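Local coordinates for aminopeptidase N family protein (Idiomarina loihiensis L2TR, PDB 4FGM) that probably acts as a zinc-dependent aminopeptidase of the M61 family, with a maleic acid molecule bound near the zinc ion, at residues E297-L303 with S355-W359; W36-L42 with A358-Q364; L456-M462 with L573-Q577. One frame throughout, in Å; residues are numbered along the deposited sequence.

Contact 1. Residues E297-L303 with S355-W359; sequences ESYTEQL and SFLAW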
loop_
_atom_site.group_PDB
_atom_site.type_symbol
_atom_site.label_atom_id
_atom_site.label_comp_id
_atom_site.label_asym_id
_atom_site.label_seq_id
_atom_site.Cartn_x
_atom_site.Cartn_y
_atom_site.Cartn_z
ATOM N N GLU A 297 4.454 -13.461 12.975
ATOM C CA GLU A 297 3.426 -13.371 11.938
ATOM C C GLU A 297 2.039 -13.488 12.588
ATOM O O GLU A 297 1.846 -14.269 13.523
ATOM C CB GLU A 297 3.588 -14.494 10.902
ATOM C CG GLU A 297 4.853 -14.410 10.044
ATOM C CD GLU A 297 6.072 -15.050 10.698
ATOM O OE1 GLU A 297 6.035 -15.316 11.918
ATOM O OE2 GLU A 297 7.073 -15.275 9.986
ATOM N N SER A 298 1.087 -12.698 12.097
ATOM C CA SER A 298 -0.283 -12.721 12.602
ATOM C C SER A 298 -1.147 -12.998 11.381
ATOM O O SER A 298 -1.379 -12.123 10.547
ATOM C CB SER A 298 -0.656 -11.374 13.240
ATOM O OG SER A 298 -1.925 -11.442 13.880
ATOM N N TYR A 299 -1.623 -14.231 11.293
ATOM C CA TYR A 299 -2.403 -14.684 10.155
ATOM C C TYR A 299 -3.880 -14.317 10.117
ATOM O O TYR A 299 -4.584 -14.426 11.114
ATOM C CB TYR A 299 -2.269 -16.207 10.047
ATOM C CG TYR A 299 -0.838 -16.705 10.024
ATOM C CD1 TYR A 299 -0.077 -16.651 8.856
ATOM C CD2 TYR A 299 -0.241 -17.227 11.175
ATOM C CE1 TYR A 299 1.241 -17.105 8.831
ATOM C CE2 TYR A 299 1.074 -17.686 11.160
ATOM C CZ TYR A 299 1.812 -17.622 9.984
ATOM O OH TYR A 299 3.123 -18.057 9.951
ATOM N N THR A 300 -4.338 -13.889 8.947
ATOM C CA THR A 300 -5.737 -13.556 8.730
ATOM C C THR A 300 -6.015 -13.598 7.227
ATOM O O THR A 300 -5.223 -13.107 6.424
ATOM C CB THR A 300 -6.113 -12.156 9.282
ATOM O OG1 THR A 300 -7.501 -11.905 9.015
ATOM C CG2 THR A 300 -5.272 -11.062 8.630
ATOM N N GLU A 301 -7.139 -14.197 6.854
ATOM C CA GLU A 301 -7.520 -14.312 5.449
ATOM C C GLU A 301 -8.411 -13.155 5.031
ATOM O O GLU A 301 -8.926 -13.147 3.914
ATOM C CB GLU A 301 -8.294 -15.608 5.219
ATOM C CG GLU A 301 -9.644 -15.633 5.944
ATOM C CD GLU A 301 -10.474 -16.856 5.609
ATOM O OE1 GLU A 301 -9.969 -17.989 5.775
ATOM O OE2 GLU A 301 -11.634 -16.678 5.181
ATOM N N GLN A 302 -8.588 -12.178 5.917
ATOM C CA GLN A 302 -9.470 -11.055 5.627
ATOM C C GLN A 302 -8.935 -9.880 4.802
ATOM O O GLN A 302 -9.667 -8.919 4.551
ATOM C CB GLN A 302 -10.050 -10.531 6.940
ATOM C CG GLN A 302 -10.899 -11.560 7.671
ATOM C CD GLN A 302 -11.410 -11.058 9.004
ATOM O OE1 GLN A 302 -11.994 -9.978 9.093
ATOM N NE2 GLN A 302 -11.198 -11.845 10.050
ATOM N N LEU A 303 -7.681 -9.940 4.363
ATOM C CA LEU A 303 -7.140 -8.838 3.574
ATOM C C LEU A 303 -7.862 -8.650 2.238
ATOM O O LEU A 303 -7.718 -7.608 1.595
ATOM C CB LEU A 303 -5.642 -9.024 3.349
ATOM C CG LEU A 303 -4.791 -8.964 4.626
ATOM C CD1 LEU A 303 -3.315 -8.993 4.255
ATOM C CD2 LEU A 303 -5.108 -7.694 5.413
ATOM N N SER A 355 -4.238 -13.886 1.297
ATOM C CA SER A 355 -4.250 -12.977 2.438
ATOM C C SER A 355 -3.546 -13.654 3.609
ATOM O O SER A 355 -2.687 -13.065 4.272
ATOM C CB SER A 355 -5.693 -12.646 2.828
ATOM O OG SER A 355 -5.767 -11.952 4.065
ATOM N N PHE A 356 -3.922 -14.907 3.841
ATOM C CA PHE A 356 -3.376 -15.705 4.927
ATOM C C PHE A 356 -1.853 -15.798 4.856
ATOM O O PHE A 356 -1.177 -15.682 5.872
ATOM C CB PHE A 356 -4.008 -17.114 4.894
ATOM C CG PHE A 356 -3.683 -17.958 6.098
ATOM C CD1 PHE A 356 -2.508 -18.703 6.151
ATOM C CD2 PHE A 356 -4.533 -17.975 7.199
ATOM C CE1 PHE A 356 -2.180 -19.447 7.288
ATOM C CE2 PHE A 356 -4.218 -18.712 8.337
ATOM C CZ PHE A 356 -3.039 -19.452 8.383
ATOM N N LEU A 357 -1.322 -16.010 3.656
ATOM C CA LEU A 357 0.116 -16.130 3.459
ATOM C C LEU A 357 0.758 -14.832 2.966
ATOM O O LEU A 357 1.757 -14.864 2.242
ATOM C CB LEU A 357 0.422 -17.251 2.457
ATOM C CG LEU A 357 0.538 -18.721 2.883
ATOM C CD1 LEU A 357 0.319 -18.874 4.371
ATOM C CD2 LEU A 357 -0.464 -19.554 2.089
ATOM N N ALA A 358 0.202 -13.690 3.354
ATOM C CA ALA A 358 0.770 -12.420 2.915
ATOM C C ALA A 358 2.236 -12.326 3.326
ATOM O O ALA A 358 3.076 -11.849 2.556
ATOM C CB ALA A 358 -0.014 -11.259 3.499
ATOM N N TRP A 359 2.530 -12.812 4.531
ATOM C CA TRP A 359 3.875 -12.786 5.103
ATOM C C TRP A 359 4.966 -13.438 4.267
ATOM O O TRP A 359 6.133 -13.065 4.363
ATOM C CB TRP A 359 3.865 -13.445 6.483
ATOM C CG TRP A 359 2.802 -12.916 7.370
ATOM C CD1 TRP A 359 1.513 -13.359 7.461
ATOM C CD2 TRP A 359 2.902 -11.786 8.242
ATOM N NE1 TRP A 359 0.802 -12.573 8.334
ATOM C CE2 TRP A 359 1.629 -11.600 8.828
ATOM C CE3 TRP A 359 3.945 -10.911 8.585
ATOM C CZ2 TRP A 359 1.366 -10.565 9.742
ATOM C CZ3 TRP A 359 3.686 -9.882 9.496
ATOM C CH2 TRP A 359 2.401 -9.722 10.064
HETATM O O HOH W 1 -1.981 -13.193 7.151
#
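E301 and F356 bring their CA atoms to 4.4 Å where the irregular chain of 297-303 passes the junction between helices 351-356 and 358-362, while E297 and W359 stand further apart. S355 ties the backbones together. With OG swung anti to its own N (chi1 170°), the hydroxyl sits between T300 O and L303 N. It donates to T300 O at 2.7 Å, tilted from the carbonyl plane. From L303 N it accepts at 2.8 Å. T300 OG1 accepts from Q302 N, closing an ST turn. Just before T300, Y299 makes an offset stack on F356, planes 14° apart; Y299 CB sits over the F356 face, and the Y299 edge meets F356 O through CD1. W359 lays one face under E297, whose CB stands 3.9 Å from the centroid of the five-membered ring, and its NE1 makes a weak bond to S298 O at 3.1 Å. A water accepts from T300 N and, weakly, from W359 NE1, and probably donates to F356 O. With alanine at W359 the indole face and NE1 would be gone, which is likely to open a gap beside the E297 methylenes and leave S298 O without that donor. L303 packs about 4 Å from the side chain of the zinc ligand E307. One serine hydroxyl, acting as both donor and acceptor, thus bridges T300 O and L303 N and probably helps hold the turn that leads into helix 303-306.

Contact 2. Residues W36-L42 with A358-Q364; sequences WIPGSYL and AWTKFYQ. With MAE (maleic acid), chain B.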
loop_
_atom_site.group_PDB
_atom_site.type_symbol
_atom_site.label_atom_id
_atom_site.label_comp_id
_atom_site.label_asym_id
_atom_site.label_seq_id
_atom_site.Cartn_x
_atom_site.Cartn_y
_atom_site.Cartn_z
ATOM N N TRP A 36 7.476 -6.221 13.307
ATOM C CA TRP A 36 6.785 -5.786 12.101
ATOM C C TRP A 36 5.861 -4.630 12.452
ATOM O O TRP A 36 5.480 -4.470 13.606
ATOM C CB TRP A 36 5.993 -6.924 11.450
ATOM C CG TRP A 36 4.862 -7.488 12.257
ATOM C CD1 TRP A 36 4.955 -8.387 13.285
ATOM C CD2 TRP A 36 3.461 -7.252 12.058
ATOM N NE1 TRP A 36 3.701 -8.731 13.728
ATOM C CE2 TRP A 36 2.764 -8.054 12.991
ATOM C CE3 TRP A 36 2.726 -6.454 11.174
ATOM C CZ2 TRP A 36 1.366 -8.074 13.072
ATOM C CZ3 TRP A 36 1.327 -6.475 11.256
ATOM C CH2 TRP A 36 0.666 -7.285 12.197
ATOM N N ILE A 37 5.506 -3.814 11.464
ATOM C CA ILE A 37 4.638 -2.671 11.712
ATOM C C ILE A 37 3.250 -2.866 11.121
ATOM O O ILE A 37 3.111 -3.288 9.973
ATOM C CB ILE A 37 5.245 -1.363 11.135
ATOM C CG1 ILE A 37 4.272 -0.202 11.359
ATOM C CG2 ILE A 37 5.557 -1.538 9.653
ATOM C CD1 ILE A 37 4.804 1.157 10.967
ATOM N N PRO A 38 2.201 -2.564 11.909
ATOM C CA PRO A 38 0.816 -2.713 11.448
ATOM C C PRO A 38 0.613 -2.117 10.062
ATOM O O PRO A 38 1.110 -1.037 9.767
ATOM C CB PRO A 38 0.009 -1.980 12.527
ATOM C CG PRO A 38 0.788 -2.306 13.783
ATOM C CD PRO A 38 2.247 -2.139 13.325
ATOM N N GLY A 39 -0.107 -2.838 9.210
ATOM C CA GLY A 39 -0.372 -2.350 7.871
ATOM C C GLY A 39 0.593 -2.860 6.821
ATOM O O GLY A 39 0.325 -2.733 5.646
ATOM N N SER A 40 1.714 -3.433 7.241
ATOM C CA SER A 40 2.708 -3.962 6.313
ATOM C C SER A 40 3.060 -5.344 6.847
ATOM O O SER A 40 3.905 -5.497 7.737
ATOM C CB SER A 40 3.940 -3.059 6.295
ATOM O OG SER A 40 4.808 -3.413 5.239
ATOM N N TYR A 41 2.411 -6.350 6.278
ATOM C CA TYR A 41 2.572 -7.719 6.737
ATOM C C TYR A 41 3.810 -8.464 6.291
ATOM O O TYR A 41 3.738 -9.410 5.509
ATOM C CB TYR A 41 1.296 -8.483 6.381
ATOM C CG TYR A 41 0.071 -7.633 6.680
ATOM C CD1 TYR A 41 -0.266 -7.307 7.997
ATOM C CD2 TYR A 41 -0.675 -7.060 5.647
ATOM C CE1 TYR A 41 -1.312 -6.426 8.277
ATOM C CE2 TYR A 41 -1.717 -6.177 5.915
ATOM C CZ TYR A 41 -2.028 -5.865 7.233
ATOM O OH TYR A 41 -3.049 -4.984 7.503
ATOM N N LEU A 42 4.947 -8.024 6.824
ATOM C CA LEU A 42 6.244 -8.628 6.548
ATOM C C LEU A 42 7.149 -8.446 7.772
ATOM O O LEU A 42 7.339 -7.326 8.263
ATOM C CB LEU A 42 6.898 -7.978 5.324
ATOM C CG LEU A 42 8.279 -8.535 4.946
ATOM C CD1 LEU A 42 8.149 -9.993 4.483
ATOM C CD2 LEU A 42 8.898 -7.683 3.849
ATOM N N ALA A 358 0.202 -13.690 3.354
ATOM C CA ALA A 358 0.770 -12.420 2.915
ATOM C C ALA A 358 2.236 -12.326 3.326
ATOM O O ALA A 358 3.076 -11.849 2.556
ATOM C CB ALA A 358 -0.014 -11.259 3.499
ATOM N N TRP A 359 2.530 -12.812 4.531
ATOM C CA TRP A 359 3.875 -12.786 5.103
ATOM C C TRP A 359 4.966 -13.438 4.267
ATOM O O TRP A 359 6.133 -13.065 4.363
ATOM C CB TRP A 359 3.865 -13.445 6.483
ATOM C CG TRP A 359 2.802 -12.916 7.370
ATOM C CD1 TRP A 359 1.513 -13.359 7.461
ATOM C CD2 TRP A 359 2.902 -11.786 8.242
ATOM N NE1 TRP A 359 0.802 -12.573 8.334
ATOM C CE2 TRP A 359 1.629 -11.600 8.828
ATOM C CE3 TRP A 359 3.945 -10.911 8.585
ATOM C CZ2 TRP A 359 1.366 -10.565 9.742
ATOM C CZ3 TRP A 359 3.686 -9.882 9.496
ATOM C CH2 TRP A 359 2.401 -9.722 10.064
ATOM N N THR A 360 4.593 -14.416 3.454
ATOM C CA THR A 360 5.564 -15.112 2.626
ATOM C C THR A 360 5.238 -15.044 1.137
ATOM O O THR A 360 5.962 -14.424 0.354
ATOM C CB THR A 360 5.656 -16.587 3.036
ATOM O OG1 THR A 360 4.343 -17.164 3.021
ATOM C CG2 THR A 360 6.246 -16.717 4.431
ATOM N N LYS A 361 4.142 -15.684 0.752
ATOM C CA LYS A 361 3.732 -15.716 -0.643
ATOM C C LYS A 361 3.602 -14.355 -1.308
ATOM O O LYS A 361 4.042 -14.174 -2.438
ATOM C CB LYS A 361 2.415 -16.470 -0.778
ATOM C CG LYS A 361 2.560 -17.957 -0.578
ATOM C CD LYS A 361 3.217 -18.618 -1.770
ATOM C CE LYS A 361 3.197 -20.135 -1.618
ATOM N NZ LYS A 361 3.699 -20.822 -2.837
ATOM N N PHE A 362 3.008 -13.392 -0.616
ATOM C CA PHE A 362 2.828 -12.078 -1.216
ATOM C C PHE A 362 3.980 -11.108 -0.985
ATOM O O PHE A 362 4.574 -10.627 -1.940
ATOM C CB PHE A 362 1.513 -11.457 -0.733
ATOM C CG PHE A 362 1.058 -10.292 -1.562
ATOM C CD1 PHE A 362 1.415 -8.990 -1.218
ATOM C CD2 PHE A 362 0.293 -10.499 -2.709
ATOM C CE1 PHE A 362 1.013 -7.906 -2.006
ATOM C CE2 PHE A 362 -0.113 -9.424 -3.509
ATOM C CZ PHE A 362 0.247 -8.125 -3.156
ATOM N N TYR A 363 4.305 -10.824 0.272
ATOM C CA TYR A 363 5.385 -9.881 0.572
ATOM C C TYR A 363 6.795 -10.359 0.228
ATOM O O TYR A 363 7.720 -9.562 0.166
ATOM C CB TYR A 363 5.338 -9.449 2.044
ATOM C CG TYR A 363 4.353 -8.332 2.301
ATOM C CD1 TYR A 363 3.003 -8.598 2.525
ATOM C CD2 TYR A 363 4.769 -7.000 2.288
ATOM C CE1 TYR A 363 2.096 -7.564 2.729
ATOM C CE2 TYR A 363 3.876 -5.962 2.489
ATOM C CZ TYR A 363 2.538 -6.245 2.711
ATOM O OH TYR A 363 1.653 -5.207 2.923
ATOM N N GLN A 364 6.961 -11.656 0.020
ATOM C CA GLN A 364 8.263 -12.194 -0.341
ATOM C C GLN A 364 8.144 -12.826 -1.728
ATOM O O GLN A 364 8.909 -13.720 -2.085
ATOM C CB GLN A 364 8.718 -13.237 0.686
ATOM C CG GLN A 364 9.002 -12.666 2.072
ATOM C CD GLN A 364 9.451 -13.725 3.068
ATOM O OE1 GLN A 364 10.451 -14.416 2.850
ATOM N NE2 GLN A 364 8.715 -13.853 4.170
HETATM C C1 MAE B . -1.474 -0.684 1.880
HETATM O O1 MAE B . -1.860 -1.892 2.053
HETATM O O2 MAE B . -2.178 0.234 2.359
HETATM C C2 MAE B . -0.196 -0.465 1.167
HETATM C C3 MAE B . 1.066 -0.673 1.535
HETATM C C4 MAE B . 1.526 -1.208 2.812
HETATM O O3 MAE B . 0.805 -1.520 3.779
HETATM O O4 MAE B . 2.759 -1.390 2.877
#
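W36 and W359 meet edge to face: W359 CH2 points at the middle of the W36 indole, 3.3 Å from W36 CD2, with the ring planes 87° apart. With Y41 they make an aromatic cluster joining a loop of the M61 N-terminal domain to helix 358-362 of the catalytic region. A type II turn from I37 to S40 leads the loop into Y41, the centre of an inverse gamma turn closed by L42 N on S40 O. Y41 CB lies over the six-membered ring of W359, 3.8 Å from its centroid and almost on the ring normal, and the tyrosine ring then turns an edge toward that same indole in an offset edge-to-face pair. CG of W36 takes the place between backbone N and carbonyl carbon (chi1 64°), which presents its flat side to the incoming edge. Y363 also packs on Y41: the Y41 backbone lies over one face of its ring, and Y41 O comes to 3.2 Å from Y363 CD1. L42 CD1 packs against Y363 CB and Q364 CG.

G39, S40 and Y363 also line the maleic acid pocket, and S40 OG is held by R44. Y377 OH hydrogen-bonds the ligand from elsewhere in the chain. Beyond the rings, Q364 reaches back along the chain, and its NE2 donates to W359 O at 2.7 Å, tilted 17° from the carbonyl plane.

Contact 3. Residues L456-M462 with L573-Q577; sequences LQNFGVM and LSVEQ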
loop_
_atom_site.group_PDB
_atom_site.type_symbol
_atom_site.label_atom_id
_atom_site.label_comp_id
_atom_site.label_asym_id
_atom_site.label_seq_id
_atom_site.Cartn_x
_atom_site.Cartn_y
_atom_site.Cartn_z
ATOM N N LEU A 456 -21.449 -6.372 -15.919
ATOM C CA LEU A 456 -21.151 -5.058 -16.494
ATOM C C LEU A 456 -22.067 -4.720 -17.667
ATOM O O LEU A 456 -22.339 -3.547 -17.945
ATOM C CB LEU A 456 -19.689 -5.005 -16.948
ATOM C CG LEU A 456 -18.672 -4.955 -15.805
ATOM C CD1 LEU A 456 -17.314 -5.468 -16.267
ATOM C CD2 LEU A 456 -18.583 -3.522 -15.285
ATOM N N GLN A 457 -22.533 -5.755 -18.354
ATOM C CA GLN A 457 -23.421 -5.578 -19.488
ATOM C C GLN A 457 -24.738 -5.009 -18.964
ATOM O O GLN A 457 -25.358 -4.156 -19.600
ATOM C CB GLN A 457 -23.650 -6.924 -20.179
ATOM C CG GLN A 457 -23.689 -6.836 -21.692
ATOM C CD GLN A 457 -23.542 -8.191 -22.354
ATOM O OE1 GLN A 457 -24.404 -9.059 -22.215
ATOM N NE2 GLN A 457 -22.441 -8.383 -23.072
ATOM N N ASN A 458 -25.147 -5.477 -17.788
ATOM C CA ASN A 458 -26.378 -5.010 -17.174
ATOM C C ASN A 458 -26.325 -3.529 -16.833
ATOM O O ASN A 458 -27.348 -2.927 -16.510
ATOM C CB ASN A 458 -26.690 -5.815 -15.912
ATOM C CG ASN A 458 -27.247 -7.184 -16.225
ATOM O OD1 ASN A 458 -28.150 -7.320 -17.052
ATOM N ND2 ASN A 458 -26.723 -8.207 -15.559
ATOM N N PHE A 459 -25.135 -2.943 -16.893
ATOM C CA PHE A 459 -24.991 -1.524 -16.601
ATOM C C PHE A 459 -24.537 -0.758 -17.826
ATOM O O PHE A 459 -24.128 0.393 -17.733
ATOM C CB PHE A 459 -24.014 -1.292 -15.449
ATOM C CG PHE A 459 -24.580 -1.635 -14.102
ATOM C CD1 PHE A 459 -24.713 -2.959 -13.702
ATOM C CD2 PHE A 459 -24.970 -0.629 -13.225
ATOM C CE1 PHE A 459 -25.234 -3.279 -12.446
ATOM C CE2 PHE A 459 -25.493 -0.938 -11.968
ATOM C CZ PHE A 459 -25.620 -2.263 -11.576
ATOM N N GLY A 460 -24.608 -1.410 -18.979
ATOM C CA GLY A 460 -24.230 -0.761 -20.222
ATOM C C GLY A 460 -22.745 -0.682 -20.505
ATOM O O GLY A 460 -22.312 0.138 -21.317
ATOM N N VAL A 461 -21.962 -1.530 -19.845
ATOM C CA VAL A 461 -20.517 -1.541 -20.058
ATOM C C VAL A 461 -20.088 -2.734 -20.908
ATOM O O VAL A 461 -20.330 -3.887 -20.551
ATOM C CB VAL A 461 -19.744 -1.607 -18.731
ATOM C CG1 VAL A 461 -18.244 -1.473 -19.007
ATOM C CG2 VAL A 461 -20.222 -0.516 -17.791
HETATM N N MSE A 462 -19.438 -2.443 -22.028
HETATM C CA MSE A 462 -18.961 -3.476 -22.942
HETATM C C MSE A 462 -17.523 -3.890 -22.620
HETATM O O MSE A 462 -16.685 -3.049 -22.293
HETATM C CB MSE A 462 -19.059 -2.954 -24.376
HETATM C CG MSE A 462 -18.290 -3.753 -25.417
HETATM SE SE MSE A 462 -18.513 -3.010 -27.191
HETATM C CE MSE A 462 -17.507 -1.372 -27.000
ATOM N N LEU A 573 -12.489 -1.655 -21.250
ATOM C CA LEU A 573 -13.863 -1.374 -20.846
ATOM C C LEU A 573 -14.379 -0.045 -21.368
ATOM O O LEU A 573 -13.682 0.968 -21.321
ATOM C CB LEU A 573 -13.979 -1.391 -19.322
ATOM C CG LEU A 573 -14.347 -2.726 -18.670
ATOM C CD1 LEU A 573 -13.487 -3.838 -19.224
ATOM C CD2 LEU A 573 -14.184 -2.612 -17.163
ATOM N N SER A 574 -15.612 -0.062 -21.860
ATOM C CA SER A 574 -16.248 1.135 -22.393
ATOM C C SER A 574 -17.759 1.111 -22.166
ATOM O O SER A 574 -18.388 0.050 -22.133
ATOM C CB SER A 574 -15.956 1.268 -23.888
ATOM O OG SER A 574 -16.320 0.087 -24.579
ATOM N N VAL A 575 -18.335 2.294 -21.991
ATOM C CA VAL A 575 -19.766 2.414 -21.786
ATOM C C VAL A 575 -20.421 2.571 -23.156
ATOM O O VAL A 575 -20.120 3.507 -23.892
ATOM C CB VAL A 575 -20.097 3.633 -20.883
ATOM C CG1 VAL A 575 -19.160 4.777 -21.193
ATOM C CG2 VAL A 575 -21.539 4.065 -21.095
ATOM N N GLU A 576 -21.299 1.635 -23.501
ATOM C CA GLU A 576 -21.991 1.669 -24.784
ATOM C C GLU A 576 -23.488 1.941 -24.625
ATOM O O GLU A 576 -24.157 2.329 -25.581
ATOM C CB GLU A 576 -21.771 0.349 -25.530
ATOM C CG GLU A 576 -20.413 0.222 -26.227
ATOM C CD GLU A 576 -20.371 0.931 -27.574
ATOM O OE1 GLU A 576 -21.304 0.727 -28.381
ATOM O OE2 GLU A 576 -19.403 1.678 -27.834
ATOM N N GLN A 577 -24.000 1.737 -23.412
ATOM C CA GLN A 577 -25.410 1.963 -23.100
ATOM C C GLN A 577 -25.509 2.819 -21.838
ATOM O O GLN A 577 -25.824 2.320 -20.757
ATOM C CB GLN A 577 -26.118 0.623 -22.886
ATOM C CG GLN A 577 -27.007 0.195 -24.040
ATOM C CD GLN A 577 -28.201 1.118 -24.221
ATOM O OE1 GLN A 577 -28.986 1.323 -23.294
ATOM N NE2 GLN A 577 -28.344 1.677 -25.419
#
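G460 O takes two backbone donors from the opposite segment. E576 N reaches it at 2.8 Å, nearly in line with the C=O bond, and Q577 N at 3.1 Å lies in the carbonyl plane on a lone pair. V461 and V575 come next, as a non-hydrogen-bonded pair, and then M462 N donates to S574 O at 2.7 Å and S574 N returns the bond to M462 O at 3.2 Å, a hydrogen-bonded antiparallel pair. This is one end of a two-stranded antiparallel sheet, 461-466 with 570-575, and it is reached through a Schellman motif that ends helix 453-457: V461 N bonds to L456 O, and G460 N to Q457 O. L456 O also accepts from F459 N, which arrives from the opposite face of its plane. G460 has positive phi, and a CB on it would collide with Q577 O. V461 CG1 packs on L573 CG, and L573 continues onto L333 and L337 of helix 326-342. On the sheet face that carries M462 and S574, the selenomethionine M462 bends at its last torsion (chi3 70°) to bring CE to 3.4 Å from E576 CG and against S574 OG, a hydroxyl buried here without a polar partner in the model.

How the contacts relate
Contacts 1 and 2 are neighbours, their centres 8 Å apart, and they share A358 and W359: the indole receives the 297-303 segment and the N-terminal loop 36-42 together. They also touch directly, L303 CD1 lying 3.6 Å from Y41 CD2 and S298 CB 3.9 Å from W36 CZ2. Both lie near the zinc site, with the side chain of Y41 about 7 Å and that of L303 about 8 Å from the metal; contact 2 additionally supplies three residues of the maleic acid pocket. Contact 3 is remote, centred 35 Å from contact 1 and 37 Å from contact 2, and joins chain segments well away from the annotated sites.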